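Local coordinates for TodX (Pseudomonas putida, PDB 3BS0), which transports toluene and probably related aromatic hydrocarbons across the outer membrane of Pseudomonas putida, as a beta-barrel channel of the FadL family, at residues 48-53 / 78-83; 157-162 / 213-218; 188-193 / 252-257. All coordinates share one frame; numbering follows the deposited sequence.

Contact 1. Residues 48-53 / 78-83; sequences LGLDVV and PYVGPQ
Gly-49 faces Gln-83, and Asp-51 faces Gly-81, in the two hydrogen-bonded pairs that join these antiparallel strands. Gly-49 N gives a bond of 2.8 Å to Gln-83 O; the return bond from Gln-83 N to Gly-49 O is bent and weak. The exchange between Asp-51 and Gly-81 is straighter, Asp-51 N meeting Gly-81 O at 2.8 Å with 164° at the hydrogen. In the non-hydrogen-bonded pairs between and beyond them, CA-H...O contacts fill in, such as Val-80 CA to Asp-51 O.

Apolar contacts occupy the face carrying Leu-50, Val-52 and Val-80. The two methyls of Val-80 divide the work: CG1, anti to the backbone N (chi1 172°), meets Leu-50 CD2 at 3.6 Å, whereas CG2 lies beside Val-52 CG1 at 3.4 Å, the two valines pointing the same way. Pro-78 CB adds a touch on Val-52 CG1 at 3.9 Å.

Polar side chains share the other face. Gln-83, bent at chi2, lays CG against Gly-49 O at 3.4 Å and brings its amide near Asp-51, the carboxylate and amide planes 41° apart. Asp-51 OD2 and Gln-83 NE2 stay 3.9 Å apart, beyond bonding; NE2 instead makes a weak bond to Val-101 O, and OD2 a long, weak ion pair with Arg-14. An alanine in place of Gln-83 would lack the CG that packs on Gly-49 O and the amide beside Asp-51, and would probably leave Val-101 O without this donor.

Strand 44-60 also bonds to strand 417-433, so the pairing borders the seam where the chain's first and last long strands close the barrel wall, its polar face turned to the N-terminal segment, consistent with the plugged lumen of FadL-type channels.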
# COMPACT_ATOMS: atom_id res chain seq x y z
N LEU A 48 4.30 -3.90 -19.15
CA LEU A 48 3.19 -2.95 -19.01
C LEU A 48 2.02 -3.55 -18.27
O LEU A 48 1.49 -4.59 -18.67
CB LEU A 48 2.73 -2.49 -20.39
CG LEU A 48 3.20 -1.08 -20.73
CD1 LEU A 48 2.99 -0.80 -22.20
CD2 LEU A 48 2.42 -0.08 -19.86
N GLY A 49 1.60 -2.88 -17.19
CA GLY A 49 0.49 -3.39 -16.40
C GLY A 49 -0.41 -2.40 -15.68
O GLY A 49 -0.09 -1.23 -15.51
N LEU A 50 -1.56 -2.92 -15.24
CA LEU A 50 -2.55 -2.13 -14.53
C LEU A 50 -2.99 -2.78 -13.23
O LEU A 50 -3.42 -3.93 -13.20
CB LEU A 50 -3.76 -1.94 -15.43
CG LEU A 50 -3.46 -1.15 -16.70
CD1 LEU A 50 -4.55 -1.43 -17.71
CD2 LEU A 50 -3.39 0.33 -16.38
N ASP A 51 -2.90 -2.02 -12.15
CA ASP A 51 -3.28 -2.51 -10.82
C ASP A 51 -4.61 -1.88 -10.41
O ASP A 51 -4.77 -0.66 -10.51
CB ASP A 51 -2.19 -2.11 -9.82
CG ASP A 51 -2.10 -3.05 -8.63
OD1 ASP A 51 -3.00 -3.03 -7.77
OD2 ASP A 51 -1.12 -3.82 -8.57
N VAL A 52 -5.57 -2.70 -9.98
CA VAL A 52 -6.87 -2.19 -9.52
C VAL A 52 -7.16 -2.77 -8.15
O VAL A 52 -7.18 -3.99 -7.99
CB VAL A 52 -8.04 -2.58 -10.44
CG1 VAL A 52 -8.81 -1.33 -10.82
CG2 VAL A 52 -7.56 -3.33 -11.66
N VAL A 53 -7.41 -1.90 -7.18
CA VAL A 53 -7.70 -2.32 -5.82
C VAL A 53 -9.10 -1.99 -5.32
O VAL A 53 -9.35 -0.90 -4.82
CB VAL A 53 -6.69 -1.70 -4.84
CG1 VAL A 53 -6.90 -2.28 -3.43
CG2 VAL A 53 -5.26 -1.96 -5.33
N PRO A 78 -12.82 2.25 -8.64
CA PRO A 78 -11.40 2.16 -8.23
C PRO A 78 -10.30 3.00 -8.86
O PRO A 78 -10.45 3.61 -9.92
CB PRO A 78 -11.08 0.67 -8.40
CG PRO A 78 -12.42 0.00 -8.37
CD PRO A 78 -13.26 0.95 -9.16
N TYR A 79 -9.16 3.00 -8.17
CA TYR A 79 -7.98 3.69 -8.65
C TYR A 79 -7.19 2.62 -9.40
O TYR A 79 -6.99 1.50 -8.91
CB TYR A 79 -7.15 4.23 -7.48
CG TYR A 79 -5.91 4.99 -7.91
CD1 TYR A 79 -6.00 6.25 -8.52
CD2 TYR A 79 -4.63 4.44 -7.74
CE1 TYR A 79 -4.85 6.94 -8.94
CE2 TYR A 79 -3.48 5.12 -8.16
CZ TYR A 79 -3.59 6.37 -8.76
OH TYR A 79 -2.45 7.02 -9.19
N VAL A 80 -6.75 2.97 -10.59
CA VAL A 80 -5.98 2.08 -11.43
C VAL A 80 -4.56 2.62 -11.51
O VAL A 80 -4.33 3.78 -11.91
CB VAL A 80 -6.58 2.04 -12.82
CG1 VAL A 80 -5.67 1.28 -13.75
CG2 VAL A 80 -7.96 1.40 -12.75
N GLY A 81 -3.60 1.80 -11.10
CA GLY A 81 -2.22 2.21 -11.13
C GLY A 81 -1.48 1.57 -12.29
O GLY A 81 -1.51 0.35 -12.46
N PRO A 82 -0.82 2.37 -13.12
CA PRO A 82 -0.09 1.82 -14.26
C PRO A 82 1.28 1.31 -13.81
O PRO A 82 1.79 1.70 -12.75
CB PRO A 82 0.04 3.02 -15.18
CG PRO A 82 0.28 4.14 -14.19
CD PRO A 82 -0.76 3.85 -13.12
N GLN A 83 1.87 0.41 -14.60
CA GLN A 83 3.18 -0.12 -14.26
C GLN A 83 3.97 -0.33 -15.54
O GLN A 83 3.64 -1.17 -16.37
CB GLN A 83 3.03 -1.41 -13.46
CG GLN A 83 1.72 -1.45 -12.65
CD GLN A 83 1.85 -2.16 -11.31
OE1 GLN A 83 2.27 -3.33 -11.24
NE2 GLN A 83 1.49 -1.47 -10.23

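Contact 2. Residues 157-162 / 213-218; sequences LVWTSL and AVDAVG
The indole of Trp-159 receives Val-217 at its edge, CG2 lying near the ring plane 4.0 Å from Trp-159 CD1. Ala-216 O and the carboxylate of Asp-215 approach the ring obliquely; Asp-215 OD2 stops 4.3 Å short of Trp-159 NE1, so the two polar groups are neighbours without bonding. With CG anti to the backbone N (chi1 180°), the ring lies along its own strand, and Leu-135 of strand 129-143 touches Trp-159 as well. The other methyl of Val-217, CG1, meets Leu-157 CD1 at 3.5 Å, so that one valine bridges a leucine and a tryptophan.

Backbone bonds fix this register. Thr-160 N reaches Ala-216 O almost straight, at 170° and 3.1 Å, and Ala-216 N answers to Thr-160 O. In the next hydrogen-bonded pair, two residues earlier on strand 158-162, Val-158 N sits above the plane of the Gly-218 carbonyl, 2.9 Å from Gly-218 O, while Gly-218 N returns a bond to Val-158 O.

On the face opposite Trp-159 and Val-217, Val-158 and Thr-160 touch Val-134, whereas Leu-162, Val-214 and Ala-216 all meet Leu-248; a bound detergent touches Leu-162. Val-217 is on the surface, consistent with lipid there, although Asp-215 shares its face. Such two-sided antiparallel pairing is typical of transmembrane beta-barrel walls; the detergent-touched face is probably the inner one, consistent with a path for hydrophobic compounds.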
# COMPACT_ATOMS: atom_id res chain seq x y z
N LEU A 157 13.23 5.77 -4.97
CA LEU A 157 12.63 7.06 -5.24
C LEU A 157 11.15 6.72 -5.21
O LEU A 157 10.60 6.06 -6.10
CB LEU A 157 13.00 7.62 -6.62
CG LEU A 157 12.11 8.81 -7.07
CD1 LEU A 157 11.48 9.52 -5.87
CD2 LEU A 157 12.96 9.78 -7.87
N VAL A 158 10.52 7.16 -4.12
CA VAL A 158 9.13 6.94 -3.84
C VAL A 158 8.45 8.31 -3.80
O VAL A 158 9.03 9.27 -3.29
CB VAL A 158 9.03 6.24 -2.48
CG1 VAL A 158 7.58 5.96 -2.11
CG2 VAL A 158 9.86 4.98 -2.51
N TRP A 159 7.25 8.40 -4.36
CA TRP A 159 6.48 9.64 -4.37
C TRP A 159 5.15 9.28 -3.72
O TRP A 159 4.44 8.40 -4.20
CB TRP A 159 6.23 10.13 -5.82
CG TRP A 159 5.43 11.43 -5.91
CD1 TRP A 159 5.88 12.70 -5.70
CD2 TRP A 159 4.02 11.55 -6.20
NE1 TRP A 159 4.86 13.60 -5.84
CE2 TRP A 159 3.70 12.93 -6.14
CE3 TRP A 159 3.00 10.64 -6.50
CZ2 TRP A 159 2.41 13.41 -6.37
CZ3 TRP A 159 1.70 11.12 -6.73
CH2 TRP A 159 1.42 12.49 -6.66
N THR A 160 4.83 9.93 -2.61
CA THR A 160 3.59 9.63 -1.92
C THR A 160 2.69 10.83 -1.89
O THR A 160 3.14 11.95 -1.69
CB THR A 160 3.83 9.22 -0.45
OG1 THR A 160 5.21 8.92 -0.25
CG2 THR A 160 3.00 8.00 -0.12
N SER A 161 1.42 10.58 -2.10
CA SER A 161 0.42 11.63 -2.07
C SER A 161 -0.68 11.17 -1.10
O SER A 161 -1.00 9.97 -1.02
CB SER A 161 -0.13 11.83 -3.49
OG SER A 161 -1.09 12.88 -3.55
N LEU A 162 -1.23 12.10 -0.34
CA LEU A 162 -2.29 11.76 0.60
C LEU A 162 -3.49 12.66 0.50
O LEU A 162 -3.38 13.86 0.74
CB LEU A 162 -1.81 11.82 2.06
CG LEU A 162 -3.05 11.73 2.97
CD1 LEU A 162 -3.71 10.38 2.70
CD2 LEU A 162 -2.73 11.88 4.46
N ALA A 213 -1.36 19.95 -2.04
CA ALA A 213 -1.33 18.48 -2.15
C ALA A 213 -0.27 17.90 -1.24
O ALA A 213 0.92 18.06 -1.48
CB ALA A 213 -1.08 18.05 -3.60
N VAL A 214 -0.74 17.25 -0.19
CA VAL A 214 0.13 16.63 0.79
C VAL A 214 0.91 15.48 0.15
O VAL A 214 0.35 14.48 -0.28
CB VAL A 214 -0.70 16.15 1.96
CG1 VAL A 214 0.19 15.77 3.12
CG2 VAL A 214 -1.65 17.25 2.36
N ASP A 215 2.22 15.64 0.08
CA ASP A 215 3.03 14.63 -0.56
C ASP A 215 4.43 14.70 -0.02
O ASP A 215 4.75 15.58 0.75
CB ASP A 215 3.06 14.86 -2.08
CG ASP A 215 3.47 16.30 -2.44
OD1 ASP A 215 4.18 16.93 -1.63
OD2 ASP A 215 3.10 16.80 -3.52
N ALA A 216 5.25 13.77 -0.45
CA ALA A 216 6.64 13.74 -0.04
C ALA A 216 7.37 12.96 -1.12
O ALA A 216 6.76 12.19 -1.87
CB ALA A 216 6.76 13.04 1.28
N VAL A 217 8.67 13.21 -1.24
CA VAL A 217 9.47 12.48 -2.20
C VAL A 217 10.63 11.96 -1.38
O VAL A 217 11.06 12.62 -0.45
CB VAL A 217 9.99 13.38 -3.33
CG1 VAL A 217 10.42 12.52 -4.50
CG2 VAL A 217 8.91 14.36 -3.76
N GLY A 218 11.12 10.76 -1.69
CA GLY A 218 12.22 10.21 -0.94
C GLY A 218 12.88 9.08 -1.69
O GLY A 218 12.50 8.77 -2.81

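Contact 3. Residues 188-193 / 252-257; sequences PSLAGF and ATLSAI. With C8E ((hydroxyethyloxy)tri(ethyloxy)octane), chain C.
A short helix packs on the end of a barrel strand through Leu-190 and Phe-193, the side chains of 188-193 that reach strand 244-257; Leu-186 and Val-194 of the same helix also touch it. Leu-190, its CG anti to the carbonyl carbon (chi1 -62°), sends CD1 tip to tip against Leu-254 CD2 at 4.0 Å, while its CD2 branch comes 4.3 Å from Ala-256 CB. Phe-193 CD2 lies 3.6 Å from Ala-256 CB. The carbonyl of Ala-256 lies at the edge of the Phe-193 ring, with CE2 3.4 Å from Ala-256 O. Leu-264 of the adjoining strand 263-272 touches both helix side chains.

About 32 Å from the centre of the chain, this helix and strand pack against the octyl tail of a bound detergent, consistent with the extracellular hydrophobic groove of FadL proteins. The chain end of the detergent, C8E C1, reaches the tips of both leucines, 4.1 Å from Leu-190 CD1 and equally far from Leu-254 CD2. Further along the octyl tail, Ala-191 takes over, with CA 3.7 Å from C8E C5 and its methyl beside C8E C6.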
# COMPACT_ATOMS: atom_id res chain seq x y z
N PRO A 188 -7.98 26.78 22.21
CA PRO A 188 -8.75 27.78 22.94
C PRO A 188 -9.57 28.75 22.12
O PRO A 188 -10.44 29.42 22.65
CB PRO A 188 -7.70 28.49 23.78
CG PRO A 188 -6.49 28.39 22.94
CD PRO A 188 -6.54 26.98 22.46
N SER A 189 -9.32 28.88 20.83
CA SER A 189 -10.14 29.82 20.07
C SER A 189 -11.34 29.17 19.40
O SER A 189 -12.40 29.78 19.29
CB SER A 189 -9.29 30.56 19.03
OG SER A 189 -8.35 29.69 18.44
N LEU A 190 -11.20 27.91 18.97
CA LEU A 190 -12.31 27.23 18.32
C LEU A 190 -13.20 26.39 19.26
O LEU A 190 -14.38 26.17 18.98
CB LEU A 190 -11.77 26.35 17.18
CG LEU A 190 -11.07 27.15 16.08
CD1 LEU A 190 -10.43 26.20 15.08
CD2 LEU A 190 -12.08 28.06 15.38
N ALA A 191 -12.61 25.93 20.36
CA ALA A 191 -13.32 25.10 21.34
C ALA A 191 -14.72 25.55 21.70
O ALA A 191 -15.61 24.71 21.88
CB ALA A 191 -12.49 24.99 22.60
N GLY A 192 -14.93 26.86 21.81
CA GLY A 192 -16.24 27.37 22.15
C GLY A 192 -17.21 27.26 20.99
O GLY A 192 -18.42 27.10 21.17
N PHE A 193 -16.67 27.33 19.78
CA PHE A 193 -17.49 27.25 18.59
C PHE A 193 -17.96 25.82 18.39
O PHE A 193 -19.14 25.57 18.15
CB PHE A 193 -16.68 27.72 17.37
CG PHE A 193 -17.48 27.75 16.10
CD1 PHE A 193 -18.53 28.65 15.94
CD2 PHE A 193 -17.22 26.84 15.07
CE1 PHE A 193 -19.32 28.65 14.77
CE2 PHE A 193 -17.99 26.83 13.91
CZ PHE A 193 -19.04 27.74 13.76
N ALA A 252 -4.26 22.17 3.50
CA ALA A 252 -5.35 21.51 4.19
C ALA A 252 -6.29 22.56 4.73
O ALA A 252 -5.88 23.67 5.06
CB ALA A 252 -4.81 20.67 5.33
N THR A 253 -7.57 22.22 4.81
CA THR A 253 -8.56 23.12 5.33
C THR A 253 -9.10 22.57 6.64
O THR A 253 -9.75 21.53 6.67
CB THR A 253 -9.74 23.30 4.37
OG1 THR A 253 -9.28 23.82 3.12
CG2 THR A 253 -10.76 24.27 4.96
N LEU A 254 -8.80 23.25 7.73
CA LEU A 254 -9.31 22.83 9.03
C LEU A 254 -10.62 23.58 9.13
O LEU A 254 -10.65 24.79 8.95
CB LEU A 254 -8.40 23.27 10.15
CG LEU A 254 -9.14 23.13 11.48
CD1 LEU A 254 -9.29 21.66 11.84
CD2 LEU A 254 -8.38 23.89 12.56
N SER A 255 -11.69 22.86 9.40
CA SER A 255 -12.98 23.50 9.49
C SER A 255 -13.77 23.05 10.71
O SER A 255 -14.04 21.89 10.91
CB SER A 255 -13.76 23.23 8.20
OG SER A 255 -14.98 22.62 8.50
N ALA A 256 -14.12 24.02 11.54
CA ALA A 256 -14.84 23.80 12.77
C ALA A 256 -16.32 23.88 12.47
O ALA A 256 -16.74 24.67 11.63
CB ALA A 256 -14.44 24.87 13.79
N ILE A 257 -17.10 23.06 13.17
CA ILE A 257 -18.54 23.07 12.99
C ILE A 257 -19.26 23.18 14.34
O ILE A 257 -18.98 22.43 15.29
CB ILE A 257 -18.97 21.82 12.23
CG1 ILE A 257 -18.16 21.74 10.92
CG2 ILE A 257 -20.48 21.87 11.95
CD1 ILE A 257 -17.50 20.39 10.69
C1 C8E C . -10.11 22.16 15.87
C2 C8E C . -10.36 22.55 17.24
C3 C8E C . -11.10 21.56 18.02
C4 C8E C . -11.11 22.01 19.40
C5 C8E C . -12.48 21.83 19.93
C6 C8E C . -12.45 21.34 21.30
C7 C8E C . -13.88 21.20 21.49
C8 C8E C . -14.16 20.38 22.68
O9 C8E C . -15.27 20.54 23.55
C10 C8E C . -15.43 21.77 24.23
C11 C8E C . -16.67 21.64 25.07
O12 C8E C . -16.81 22.73 26.02
C13 C8E C . -17.62 23.87 25.56
C14 C8E C . -19.14 24.12 25.89
O15 C8E C . -20.30 24.34 25.01

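Contacts 1 and 2 are two pieces of the same barrel wall, their centres about 18 Å apart and both within about 13 Å of the centre of the chain. Contact 3 lies well out toward one end, its centre about 38 Å from that of contact 1 and about 27 Å from that of contact 2, where a helix rather than a second strand meets the wall. Along the chain contact 1 closes before the others open, whereas the segments of contacts 2 and 3 alternate; they are tied further because strands 214-228 and 244-257 are neighbours. Detergent at contact 3 and another beside contact 2 probably mark stations along a hydrophobic route into the barrel.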